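Local coordinates for protein AceL NrdHF-1-1 Intein (Metagenome, PDB 6ZGQ) that is a splice-inactive, linked form of a naturally split class 3 intein, a family that excises itself and joins its flanking sequences, at residues G65-I77 / V143-M157. Numbering follows the deposited sequence.
Sequences GFDQKVSPNHRMI and VTDEHGNRSVTGASM
The probable splicing centre brings His-74 against Thr-153: His-74 NE2 donates to Thr-153 OG1 at 2.7 Å, nearly in the ring plane, side chains crossing at about a right angle. With CG anti to the backbone N (chi1 -178°), the imidazole reaches strand 150-154, and its ND1 bonds Glu-6 O. Having accepted from the histidine, Thr-153 OG1 donates to Gln-68 OE1 (2.8 Å) from above the carbonyl plane, so two bonds grip one hydroxyl. The Gln-68 amide is held flat from its other end: NE2 gives one hydrogen to Ser-151 OG (2.9 Å, 166° at the hydrogen) and one to Val-152 O (3.0 Å), both close to the amide plane. In this all-beta Hint fold, His-74 is probably the block B histidine, with Met-76 at the likely position of the class 3 tryptophan, and Thr-153 probably corresponds to the threonine of the Trp-Cys-Thr set, two residues before the engineered Ala-155. Ile-77 CG2 packs on Val-152 CG1 at 3.7 Å. A water accepts from Ile-77 N (2.9 Å), within bonding distance of Val-152 O. Toward the surface, Lys-69 NZ meets the syn lone pair of Glu-146 OE2 (2.9 Å) and also Asp-67 OD1, whose partner OD2 bonds His-60.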
loop_
_atom_site.group_PDB
_atom_site.type_symbol
_atom_site.label_atom_id
_atom_site.label_comp_id
_atom_site.label_asym_id
_atom_site.label_seq_id
_atom_site.Cartn_x
_atom_site.Cartn_y
_atom_site.Cartn_z
ATOM N N GLY A 65 -5.021 12.794 -2.217
ATOM C CA GLY A 65 -4.849 11.776 -3.271
ATOM C C GLY A 65 -4.278 10.460 -2.762
ATOM O O GLY A 65 -4.022 9.560 -3.568
ATOM N N PHE A 66 -4.079 10.359 -1.440
ATOM C CA PHE A 66 -3.619 9.139 -0.748
ATOM C C PHE A 66 -4.812 8.521 0.013
ATOM O O PHE A 66 -5.461 9.198 0.826
ATOM C CB PHE A 66 -2.459 9.488 0.207
ATOM C CG PHE A 66 -1.776 8.294 0.830
ATOM C CD1 PHE A 66 -0.845 7.556 0.119
ATOM C CD2 PHE A 66 -2.050 7.930 2.139
ATOM C CE1 PHE A 66 -0.217 6.467 0.696
ATOM C CE2 PHE A 66 -1.430 6.839 2.722
ATOM C CZ PHE A 66 -0.515 6.101 1.996
ATOM N N ASP A 67 -5.120 7.258 -0.286
ATOM C CA ASP A 67 -6.125 6.482 0.470
ATOM C C ASP A 67 -5.677 5.025 0.547
ATOM O O ASP A 67 -5.552 4.381 -0.499
ATOM C CB ASP A 67 -7.515 6.568 -0.179
ATOM C CG ASP A 67 -8.640 6.140 0.763
ATOM O OD1 ASP A 67 -8.668 4.962 1.179
ATOM O OD2 ASP A 67 -9.485 6.993 1.093
ATOM N N GLN A 68 -5.421 4.540 1.770
ATOM C CA GLN A 68 -5.105 3.128 2.045
ATOM C C GLN A 68 -5.934 2.659 3.256
ATOM O O GLN A 68 -6.092 3.415 4.226
ATOM C CB GLN A 68 -3.597 2.943 2.270
ATOM C CG GLN A 68 -2.784 3.287 1.027
ATOM C CD GLN A 68 -1.327 2.889 1.103
ATOM O OE1 GLN A 68 -0.859 2.319 2.092
ATOM N NE2 GLN A 68 -0.595 3.193 0.039
ATOM N N LYS A 69 -6.496 1.450 3.141
ATOM C CA LYS A 69 -7.267 0.784 4.193
ATOM C C LYS A 69 -6.521 -0.525 4.498
ATOM O O LYS A 69 -6.504 -1.440 3.665
ATOM C CB LYS A 69 -8.717 0.566 3.722
ATOM C CG LYS A 69 -9.451 1.873 3.422
ATOM C CD LYS A 69 -10.897 1.663 2.997
ATOM C CE LYS A 69 -11.525 2.943 2.465
ATOM N NZ LYS A 69 -11.204 3.165 1.028
ATOM N N VAL A 70 -5.866 -0.569 5.659
ATOM C CA VAL A 70 -4.863 -1.588 5.976
ATOM C C VAL A 70 -5.107 -2.180 7.380
ATOM O O VAL A 70 -5.803 -1.558 8.201
ATOM C CB VAL A 70 -3.443 -0.972 5.844
ATOM C CG1 VAL A 70 -3.302 -0.222 4.521
ATOM C CG2 VAL A 70 -3.125 -0.032 7.001
ATOM N N SER A 71 -4.554 -3.374 7.626
ATOM C CA SER A 71 -4.573 -4.017 8.951
ATOM C C SER A 71 -3.623 -3.278 9.900
ATOM O O SER A 71 -2.726 -2.575 9.446
ATOM C CB SER A 71 -4.170 -5.488 8.835
ATOM O OG SER A 71 -5.022 -6.168 7.932
ATOM N N PRO A 72 -3.812 -3.424 11.226
ATOM C CA PRO A 72 -2.931 -2.768 12.203
ATOM C C PRO A 72 -1.416 -2.943 11.973
ATOM O O PRO A 72 -0.677 -1.974 12.159
ATOM C CB PRO A 72 -3.343 -3.411 13.529
ATOM C CG PRO A 72 -4.781 -3.766 13.331
ATOM C CD PRO A 72 -4.893 -4.178 11.887
ATOM N N ASN A 73 -0.990 -4.144 11.554
ATOM C CA ASN A 73 0.440 -4.495 11.403
ATOM C C ASN A 73 0.895 -4.458 9.946
ATOM O O ASN A 73 1.977 -4.965 9.644
ATOM C CB ASN A 73 0.757 -5.879 11.994
ATOM C CG ASN A 73 0.451 -5.963 13.473
ATOM O OD1 ASN A 73 0.765 -5.050 14.233
ATOM N ND2 ASN A 73 -0.162 -7.055 13.888
ATOM N N HIS A 74 0.076 -3.876 9.063
ATOM C CA HIS A 74 0.458 -3.622 7.665
ATOM C C HIS A 74 1.618 -2.623 7.625
ATOM O O HIS A 74 1.621 -1.662 8.405
ATOM C CB HIS A 74 -0.708 -3.079 6.849
ATOM C CG HIS A 74 -0.352 -2.855 5.421
ATOM N ND1 HIS A 74 -0.132 -3.898 4.551
ATOM C CD2 HIS A 74 -0.135 -1.720 4.720
ATOM C CE1 HIS A 74 0.180 -3.413 3.365
ATOM N NE2 HIS A 74 0.196 -2.094 3.442
ATOM N N ARG A 75 2.587 -2.862 6.736
ATOM C CA ARG A 75 3.767 -2.006 6.590
ATOM C C ARG A 75 3.389 -0.783 5.741
ATOM O O ARG A 75 2.998 -0.939 4.573
ATOM C CB ARG A 75 4.933 -2.798 5.974
ATOM C CG ARG A 75 5.494 -3.868 6.908
ATOM C CD ARG A 75 6.404 -4.855 6.198
ATOM N NE ARG A 75 7.597 -4.206 5.639
ATOM C CZ ARG A 75 7.835 -3.991 4.341
ATOM N NH1 ARG A 75 6.981 -4.375 3.404
ATOM N NH2 ARG A 75 8.955 -3.385 3.969
ATOM N N MET A 76 3.435 0.407 6.353
ATOM C CA MET A 76 3.268 1.677 5.639
ATOM C C MET A 76 4.646 2.100 5.143
ATOM O O MET A 76 5.625 1.936 5.880
ATOM C CB MET A 76 2.664 2.749 6.549
ATOM C CG MET A 76 1.284 2.384 7.074
ATOM S SD MET A 76 0.121 2.032 5.743
ATOM C CE MET A 76 -0.143 3.684 5.098
ATOM N N ILE A 77 4.702 2.576 3.894
ATOM C CA ILE A 77 5.939 2.951 3.194
ATOM C C ILE A 77 5.898 4.469 3.007
ATOM O O ILE A 77 4.892 5.007 2.527
ATOM C CB ILE A 77 6.054 2.204 1.837
ATOM C CG1 ILE A 77 6.035 0.678 2.050
ATOM C CG2 ILE A 77 7.301 2.623 1.065
ATOM C CD1 ILE A 77 7.193 0.118 2.856
ATOM N N VAL A 143 -0.824 0.316 -5.281
ATOM C CA VAL A 143 -2.277 0.072 -5.170
ATOM C C VAL A 143 -3.019 1.286 -5.741
ATOM O O VAL A 143 -2.474 2.400 -5.719
ATOM C CB VAL A 143 -2.722 -0.194 -3.705
ATOM C CG1 VAL A 143 -2.188 -1.529 -3.199
ATOM C CG2 VAL A 143 -2.306 0.931 -2.765
ATOM N N THR A 144 -4.226 1.048 -6.268
ATOM C CA THR A 144 -5.132 2.080 -6.804
ATOM C C THR A 144 -6.397 2.120 -5.931
ATOM O O THR A 144 -7.007 1.068 -5.703
ATOM C CB THR A 144 -5.494 1.743 -8.255
ATOM O OG1 THR A 144 -4.284 1.395 -8.929
ATOM C CG2 THR A 144 -6.188 2.913 -8.961
ATOM N N ASP A 145 -6.756 3.311 -5.447
ATOM C CA ASP A 145 -7.943 3.523 -4.604
ATOM C C ASP A 145 -9.187 3.700 -5.487
ATOM O O ASP A 145 -9.069 3.631 -6.716
ATOM C CB ASP A 145 -7.722 4.700 -3.633
ATOM C CG ASP A 145 -7.598 6.063 -4.325
ATOM O OD1 ASP A 145 -8.142 6.247 -5.439
ATOM O OD2 ASP A 145 -6.977 6.955 -3.713
ATOM N N GLU A 146 -10.346 3.903 -4.849
ATOM C CA GLU A 146 -11.659 4.060 -5.517
ATOM C C GLU A 146 -11.719 5.276 -6.455
ATOM O O GLU A 146 -12.598 5.322 -7.319
ATOM C CB GLU A 146 -12.775 4.180 -4.457
ATOM C CG GLU A 146 -12.924 2.964 -3.539
ATOM C CD GLU A 146 -12.259 3.096 -2.166
ATOM O OE1 GLU A 146 -12.102 4.228 -1.657
ATOM O OE2 GLU A 146 -11.904 2.045 -1.583
ATOM N N HIS A 147 -10.806 6.241 -6.272
ATOM C CA HIS A 147 -10.748 7.495 -7.041
ATOM C C HIS A 147 -9.625 7.496 -8.096
ATOM O O HIS A 147 -9.277 8.561 -8.617
ATOM C CB HIS A 147 -10.585 8.684 -6.084
ATOM C CG HIS A 147 -11.703 8.812 -5.106
ATOM N ND1 HIS A 147 -11.497 9.065 -3.768
ATOM C CD2 HIS A 147 -13.042 8.701 -5.270
ATOM C CE1 HIS A 147 -12.664 9.118 -3.151
ATOM N NE2 HIS A 147 -13.618 8.901 -4.041
ATOM N N GLY A 148 -9.077 6.313 -8.399
ATOM C CA GLY A 148 -8.086 6.137 -9.460
ATOM C C GLY A 148 -6.681 6.571 -9.076
ATOM O O GLY A 148 -5.812 6.542 -9.925
ATOM N N ASN A 149 -6.453 6.949 -7.811
ATOM C CA ASN A 149 -5.136 7.417 -7.333
ATOM C C ASN A 149 -4.270 6.214 -6.971
ATOM O O ASN A 149 -4.756 5.304 -6.286
ATOM C CB ASN A 149 -5.261 8.330 -6.104
ATOM C CG ASN A 149 -6.175 9.515 -6.331
ATOM O OD1 ASN A 149 -7.148 9.704 -5.600
ATOM N ND2 ASN A 149 -5.873 10.316 -7.342
ATOM N N ARG A 150 -3.012 6.221 -7.423
ATOM C CA ARG A 150 -2.044 5.147 -7.157
ATOM C C ARG A 150 -1.040 5.630 -6.098
ATOM O O ARG A 150 -0.691 6.814 -6.080
ATOM C CB ARG A 150 -1.363 4.708 -8.466
ATOM C CG ARG A 150 -2.366 4.189 -9.485
ATOM C CD ARG A 150 -1.779 3.488 -10.698
ATOM N NE ARG A 150 -2.894 3.006 -11.509
ATOM C CZ ARG A 150 -3.642 3.764 -12.307
ATOM N NH1 ARG A 150 -3.395 5.064 -12.460
ATOM N NH2 ARG A 150 -4.649 3.211 -12.973
ATOM N N SER A 151 -0.649 4.721 -5.196
ATOM C CA SER A 151 0.304 4.990 -4.104
ATOM C C SER A 151 1.081 3.720 -3.769
ATOM O O SER A 151 0.640 2.624 -4.143
ATOM C CB SER A 151 -0.422 5.509 -2.861
ATOM O OG SER A 151 -1.380 4.576 -2.374
ATOM N N VAL A 152 2.225 3.878 -3.096
ATOM C CA VAL A 152 3.104 2.758 -2.708
ATOM C C VAL A 152 2.658 2.300 -1.315
ATOM O O VAL A 152 2.410 3.147 -0.452
ATOM C CB VAL A 152 4.602 3.178 -2.723
ATOM C CG1 VAL A 152 5.525 2.099 -2.163
ATOM C CG2 VAL A 152 5.039 3.547 -4.139
ATOM N N THR A 153 2.505 0.986 -1.132
ATOM C CA THR A 153 2.155 0.384 0.166
ATOM C C THR A 153 3.083 -0.809 0.423
ATOM O O THR A 153 3.647 -1.347 -0.536
ATOM C CB THR A 153 0.671 -0.034 0.208
ATOM O OG1 THR A 153 0.277 -0.160 1.573
ATOM C CG2 THR A 153 0.420 -1.348 -0.534
ATOM N N GLY A 154 3.259 -1.192 1.690
ATOM C CA GLY A 154 4.148 -2.304 2.057
ATOM C C GLY A 154 3.630 -3.663 1.612
ATOM O O GLY A 154 2.413 -3.899 1.657
ATOM N N ALA A 155 4.553 -4.527 1.175
ATOM C CA ALA A 155 4.346 -5.976 1.008
ATOM C C ALA A 155 4.540 -6.668 2.360
ATOM O O ALA A 155 5.114 -6.058 3.271
ATOM C CB ALA A 155 5.331 -6.533 -0.012
ATOM N N SER A 156 4.022 -7.896 2.499
ATOM C CA SER A 156 4.269 -8.750 3.675
ATOM C C SER A 156 5.658 -9.373 3.525
ATOM O O SER A 156 6.038 -9.759 2.412
ATOM C CB SER A 156 3.189 -9.832 3.818
ATOM O OG SER A 156 2.745 -10.297 2.551
ATOM N N MET A 157 6.409 -9.433 4.631
ATOM C CA MET A 157 7.808 -9.899 4.634
ATOM C C MET A 157 7.883 -11.403 4.862
ATOM O O MET A 157 8.003 -12.165 3.904
ATOM C CB MET A 157 8.627 -9.158 5.698
ATOM C CG MET A 157 9.067 -7.764 5.270
ATOM S SD MET A 157 10.071 -7.764 3.768
ATOM C CE MET A 157 11.608 -8.471 4.361
HETATM O O HOH W 1 -4.494 6.644 -2.853
HETATM O O HOH W 2 2.169 2.933 2.473
HETATM O O HOH W 3 3.407 5.442 0.252
#